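Local structure of alkylhydroperoxidase AhpD core (Rhodospirillum rubrum, 2OUW) at residues R71-L76 and K98-A103; A28-D33 and R51-V56. The protein probably acts as an AhpD-like peroxide-reducing oxidoreductase of the carboxymuconolactone decarboxylase family, working through a cysteine pair. One frame throughout, in Å; residues are numbered along the deposited sequence.

Interaction 1: R71-L76 and K98-A103; sequences REMIYL and KGMTPA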
# COMPACT_ATOMS: atom_id res chain seq x y z
N ARG B 71 -11.53 -13.73 -14.12
CA ARG B 71 -10.12 -13.30 -14.12
C ARG B 71 -9.95 -11.80 -14.18
O ARG B 71 -9.11 -11.25 -13.49
CB ARG B 71 -9.37 -13.89 -15.29
CG ARG B 71 -9.36 -15.40 -15.32
CD ARG B 71 -8.73 -15.87 -16.61
NE ARG B 71 -8.89 -17.30 -16.75
CZ ARG B 71 -8.52 -17.98 -17.83
NH1 ARG B 71 -7.96 -17.35 -18.85
NH2 ARG B 71 -8.69 -19.29 -17.88
N GLU B 72 -10.75 -11.13 -15.02
CA GLU B 72 -10.68 -9.68 -15.10
C GLU B 72 -11.20 -9.00 -13.84
O GLU B 72 -10.70 -7.94 -13.45
CB GLU B 72 -11.47 -9.13 -16.30
CG GLU B 72 -10.71 -9.06 -17.60
CD GLU B 72 -9.38 -8.29 -17.54
OE1 GLU B 72 -9.22 -7.35 -16.73
OE2 GLU B 72 -8.50 -8.65 -18.34
N MSE B 73 -12.19 -9.59 -13.18
CA MSE B 73 -12.73 -8.95 -11.97
C MSE B 73 -11.71 -9.05 -10.84
O MSE B 73 -11.52 -8.11 -10.08
CB MSE B 73 -14.06 -9.59 -11.58
CG MSE B 73 -15.12 -9.37 -12.64
SE MSE B 73 -16.88 -10.05 -12.17
CE MSE B 73 -16.43 -11.49 -10.94
N ILE B 74 -11.02 -10.18 -10.76
CA ILE B 74 -9.96 -10.31 -9.79
C ILE B 74 -8.86 -9.28 -10.11
O ILE B 74 -8.40 -8.56 -9.21
CB ILE B 74 -9.37 -11.71 -9.78
CG1 ILE B 74 -10.37 -12.71 -9.20
CG2 ILE B 74 -8.11 -11.74 -8.95
CD1 ILE B 74 -10.02 -14.17 -9.50
N TYR B 75 -8.47 -9.18 -11.38
CA TYR B 75 -7.44 -8.21 -11.81
C TYR B 75 -7.82 -6.79 -11.46
O TYR B 75 -6.98 -5.97 -11.05
CB TYR B 75 -7.21 -8.32 -13.31
CG TYR B 75 -5.77 -8.16 -13.80
CD1 TYR B 75 -5.11 -6.95 -13.73
CD2 TYR B 75 -5.09 -9.22 -14.39
CE1 TYR B 75 -3.81 -6.80 -14.23
CE2 TYR B 75 -3.80 -9.08 -14.88
CZ TYR B 75 -3.17 -7.86 -14.80
OH TYR B 75 -1.88 -7.71 -15.29
N LEU B 76 -9.10 -6.48 -11.61
CA LEU B 76 -9.61 -5.17 -11.29
C LEU B 76 -9.56 -4.89 -9.81
O LEU B 76 -9.17 -3.80 -9.39
CB LEU B 76 -11.02 -5.00 -11.85
CG LEU B 76 -11.82 -3.78 -11.40
CD1 LEU B 76 -11.12 -2.49 -11.78
CD2 LEU B 76 -13.20 -3.86 -11.98
N LYS B 98 -15.60 -8.22 -21.40
CA LYS B 98 -15.87 -9.63 -21.18
C LYS B 98 -17.27 -9.93 -20.60
O LYS B 98 -17.52 -11.04 -20.11
CB LYS B 98 -14.69 -10.27 -20.41
CG LYS B 98 -13.40 -10.37 -21.31
CD LYS B 98 -12.09 -10.56 -20.50
CE LYS B 98 -10.81 -9.98 -21.21
NZ LYS B 98 -9.49 -10.20 -20.43
N GLY B 99 -18.19 -8.98 -20.67
CA GLY B 99 -19.59 -9.19 -20.28
C GLY B 99 -20.05 -8.70 -18.91
O GLY B 99 -21.20 -8.93 -18.53
N MSE B 100 -19.18 -8.02 -18.16
CA MSE B 100 -19.58 -7.51 -16.84
C MSE B 100 -20.80 -6.59 -16.97
O MSE B 100 -20.79 -5.64 -17.75
CB MSE B 100 -18.44 -6.76 -16.17
CG MSE B 100 -18.74 -6.43 -14.71
SE MSE B 100 -17.29 -5.64 -13.80
CE MSE B 100 -17.30 -4.05 -14.96
N THR B 101 -21.85 -6.96 -16.25
CA THR B 101 -23.08 -6.20 -16.14
C THR B 101 -22.94 -5.12 -15.06
O THR B 101 -22.04 -5.19 -14.20
CB THR B 101 -24.27 -7.12 -15.76
OG1 THR B 101 -24.07 -7.68 -14.46
CG2 THR B 101 -24.46 -8.24 -16.80
N PRO B 102 -23.80 -4.08 -15.11
CA PRO B 102 -23.92 -3.12 -14.01
C PRO B 102 -24.08 -3.76 -12.64
O PRO B 102 -23.39 -3.36 -11.69
CB PRO B 102 -25.18 -2.34 -14.37
CG PRO B 102 -25.19 -2.35 -15.85
CD PRO B 102 -24.65 -3.71 -16.25
N ALA B 103 -24.98 -4.73 -12.54
CA ALA B 103 -25.17 -5.48 -11.30
C ALA B 103 -23.87 -6.14 -10.80
O ALA B 103 -23.53 -6.09 -9.61
CB ALA B 103 -26.22 -6.51 -11.51

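Interaction 2: A28-D33 and R51-V56; sequences ATRGSD and RTWEQV. With ACY (acetic acid), chain I; ACY (acetic acid), chain H.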
# COMPACT_ATOMS: atom_id res chain seq x y z
N ALA B 28 -4.03 -9.91 -32.62
CA ALA B 28 -4.60 -11.17 -33.11
C ALA B 28 -5.32 -11.86 -31.97
O ALA B 28 -6.36 -12.44 -32.17
CB ALA B 28 -3.49 -12.08 -33.69
N THR B 29 -4.74 -11.77 -30.78
CA THR B 29 -5.25 -12.44 -29.59
C THR B 29 -6.54 -11.79 -29.12
O THR B 29 -7.52 -12.48 -28.85
CB THR B 29 -4.22 -12.36 -28.45
OG1 THR B 29 -3.04 -13.08 -28.81
CG2 THR B 29 -4.76 -12.92 -27.16
N ARG B 30 -6.54 -10.47 -29.06
CA ARG B 30 -7.67 -9.70 -28.56
C ARG B 30 -8.76 -9.48 -29.58
O ARG B 30 -9.87 -9.12 -29.23
CB ARG B 30 -7.18 -8.34 -28.04
CG ARG B 30 -6.36 -8.49 -26.80
CD ARG B 30 -6.08 -7.16 -26.13
NE ARG B 30 -5.39 -7.42 -24.87
CZ ARG B 30 -4.87 -6.48 -24.07
NH1 ARG B 30 -4.92 -5.20 -24.40
NH2 ARG B 30 -4.27 -6.84 -22.95
N GLY B 31 -8.45 -9.69 -30.85
CA GLY B 31 -9.47 -9.54 -31.89
C GLY B 31 -9.82 -8.10 -32.19
O GLY B 31 -10.93 -7.78 -32.64
N SER B 32 -8.86 -7.23 -31.99
CA SER B 32 -9.05 -5.81 -32.19
C SER B 32 -7.72 -5.21 -32.59
O SER B 32 -6.69 -5.67 -32.13
CB SER B 32 -9.51 -5.21 -30.87
OG SER B 32 -9.34 -3.82 -30.86
N ASP B 33 -7.75 -4.17 -33.43
CA ASP B 33 -6.52 -3.44 -33.79
C ASP B 33 -6.07 -2.44 -32.70
O ASP B 33 -4.95 -1.95 -32.73
CB ASP B 33 -6.67 -2.74 -35.15
CG ASP B 33 -6.44 -3.70 -36.34
N ARG B 51 8.23 -10.37 -22.26
CA ARG B 51 8.02 -11.10 -20.99
C ARG B 51 6.65 -10.81 -20.37
O ARG B 51 6.03 -11.66 -19.76
CB ARG B 51 9.09 -10.74 -19.95
CG ARG B 51 10.41 -11.43 -20.08
CD ARG B 51 11.17 -11.42 -18.76
NE ARG B 51 11.37 -10.07 -18.22
CZ ARG B 51 12.30 -9.20 -18.64
NH1 ARG B 51 13.14 -9.50 -19.63
NH2 ARG B 51 12.38 -8.01 -18.05
N THR B 52 6.23 -9.55 -20.46
CA THR B 52 5.00 -9.13 -19.85
C THR B 52 3.83 -9.68 -20.67
O THR B 52 2.91 -10.31 -20.13
CB THR B 52 4.91 -7.60 -19.77
OG1 THR B 52 6.10 -7.06 -19.17
CG2 THR B 52 3.69 -7.20 -18.97
N TRP B 53 3.88 -9.44 -21.98
CA TRP B 53 2.84 -9.96 -22.83
C TRP B 53 2.72 -11.48 -22.74
O TRP B 53 1.59 -11.98 -22.66
CB TRP B 53 3.02 -9.55 -24.27
CG TRP B 53 2.07 -10.24 -25.19
CD1 TRP B 53 2.40 -11.05 -26.21
CD2 TRP B 53 0.63 -10.21 -25.14
NE1 TRP B 53 1.26 -11.50 -26.83
CE2 TRP B 53 0.17 -11.01 -26.19
CE3 TRP B 53 -0.31 -9.58 -24.32
CZ2 TRP B 53 -1.18 -11.20 -26.45
CZ3 TRP B 53 -1.64 -9.74 -24.57
CH2 TRP B 53 -2.07 -10.56 -25.64
N GLU B 54 3.83 -12.21 -22.72
CA GLU B 54 3.73 -13.66 -22.65
C GLU B 54 3.02 -14.13 -21.37
O GLU B 54 2.20 -15.07 -21.41
CB GLU B 54 5.09 -14.36 -22.81
CG GLU B 54 5.71 -14.32 -24.25
CD GLU B 54 4.80 -14.86 -25.38
OE1 GLU B 54 4.11 -15.88 -25.16
OE2 GLU B 54 4.80 -14.28 -26.51
N GLN B 55 3.31 -13.47 -20.24
CA GLN B 55 2.58 -13.76 -19.00
C GLN B 55 1.10 -13.47 -19.10
O GLN B 55 0.27 -14.29 -18.71
CB GLN B 55 3.12 -12.93 -17.84
CG GLN B 55 4.30 -13.53 -17.19
CD GLN B 55 4.86 -12.60 -16.14
OE1 GLN B 55 4.51 -12.72 -14.95
NE2 GLN B 55 5.70 -11.64 -16.58
N VAL B 56 0.78 -12.29 -19.61
CA VAL B 56 -0.61 -11.86 -19.71
C VAL B 56 -1.38 -12.87 -20.57
O VAL B 56 -2.47 -13.34 -20.19
CB VAL B 56 -0.68 -10.44 -20.26
CG1 VAL B 56 -2.07 -10.08 -20.68
CG2 VAL B 56 -0.16 -9.48 -19.21
C ACY I . -5.90 -10.11 -22.63
O ACY I . -5.61 -10.21 -23.85
OXT ACY I . -5.22 -9.52 -21.77
CH3 ACY I . -7.16 -10.75 -22.14
C ACY H . 15.37 -6.33 -19.12
O ACY H . 15.63 -7.29 -18.36
OXT ACY H . 15.73 -6.27 -20.31
CH3 ACY H . 14.59 -5.17 -18.57

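Interaction 1: R71-L76 and K98-A103
Lys98 reaches across to Glu72 on helix 68-81 from the turn that ends helix 85-97. Starting at CB, chi1 of -69° puts CG anti to the carbonyl carbon, beside the backbone N. From CG on the chain runs extended, so CD arrives beside Glu72, 3.5 Å from its CG. CE follows at 3.7 Å from the same Glu72 CG, and NZ at the tip closes a salt bridge of 2.8 Å to Glu72 OE2. The two side chains cross at about a right angle. The ammonium uses the anti side of OE2, 16° out of the carboxylate plane. A bend at chi2 (-54°) turns the glutamate's head back, leaving OE1 to His91 ND1, a hydrogen bond to helix 85-97. Apolar packing is looser: Met73 CG lies 4.5 Å from Met100 SE, both residues being selenomethionines. Gly99, with positive phi, is the C' residue of the Schellman motif that leads into Met100. With Glu72 cut back to an alanine, Lys98 NZ would probably lose its carboxylate mate and His91 ND1 its hydrogen-bond partner. His91 follows Cys87 of the Cys84-Cys87 disulfide by one helical turn, so this carboxylate, gripped at both oxygens, ties the lysine to the surroundings of the presumed redox centre, consistent with AhpD-type chemistry.

Interaction 2: A28-D33 and R51-V56
Thr29 and Trp53 carry the direct packing, approaching each other from opposite directions. The threonine abuts the edge of the indole's six-membered ring: OG1 stands 3.5 Å from Trp53 CZ2, and the methyl CG2 is 3.9 Å from Trp53 CH2. A chi1 of 172° holds the tryptophan's CG anti to its N and sends the ring out toward helix 17-30. Arg30 joins in at the same ring's rim, NH2 4.2 Å from Trp53 CZ3, its guanidinium turned obliquely.

No hydrogen bond links the two segments themselves. Asp25, on helix 17-30, instead bonds one partner on each segment: its carbonyl O takes Thr29 OG1 and its OD2 takes Trp53 NE1. Lys57 NZ also bonds Thr29 OG1.

Charge enters through an acetate, probably from the crystallisation liquor. Arg30 grips it side-on: NE bonds acetate O at 3.0 Å and nearly straight (166°), and NH2 bonds OXT at 3.1 Å, more bent (146°). The same NH2 also bonds an unidentified bound molecule. Val56 CG1 closes on OXT from the other segment at 3.4 Å. Within helix 46-60, Gln55 NE2 bonds Arg51 O at 3.2 Å, coming from well above the carbonyl plane; its amide also bonds Gln117 of the second and fourth subunits.

The chemistry is thus mixed: an aromatic edge packs against a threonine, with an arginine beside it. The arginine's paired N-H groups can hold a carboxylate here, but whether this marks a natural pocket is not established.

Along the chain the contacts come in series: interaction 2 joins helix 17-30 to helix 46-60, and interaction 1 then sets helix 68-81 against the turn between helices 85-97 and 102-125. Their centres lie 18 Å apart and their nearest atoms about 5 Å apart, without touching. Helices 46-60 and 68-81 are consecutive, and Met60 packs on Glu72. The acetate held by Arg30 lies between the contacts, close to the Lys98 side chain. Both contacts also reach the second subunit, so this all-helical fold brings its N-terminal helices, the disulfide neighbourhood and the oligomer interface close together.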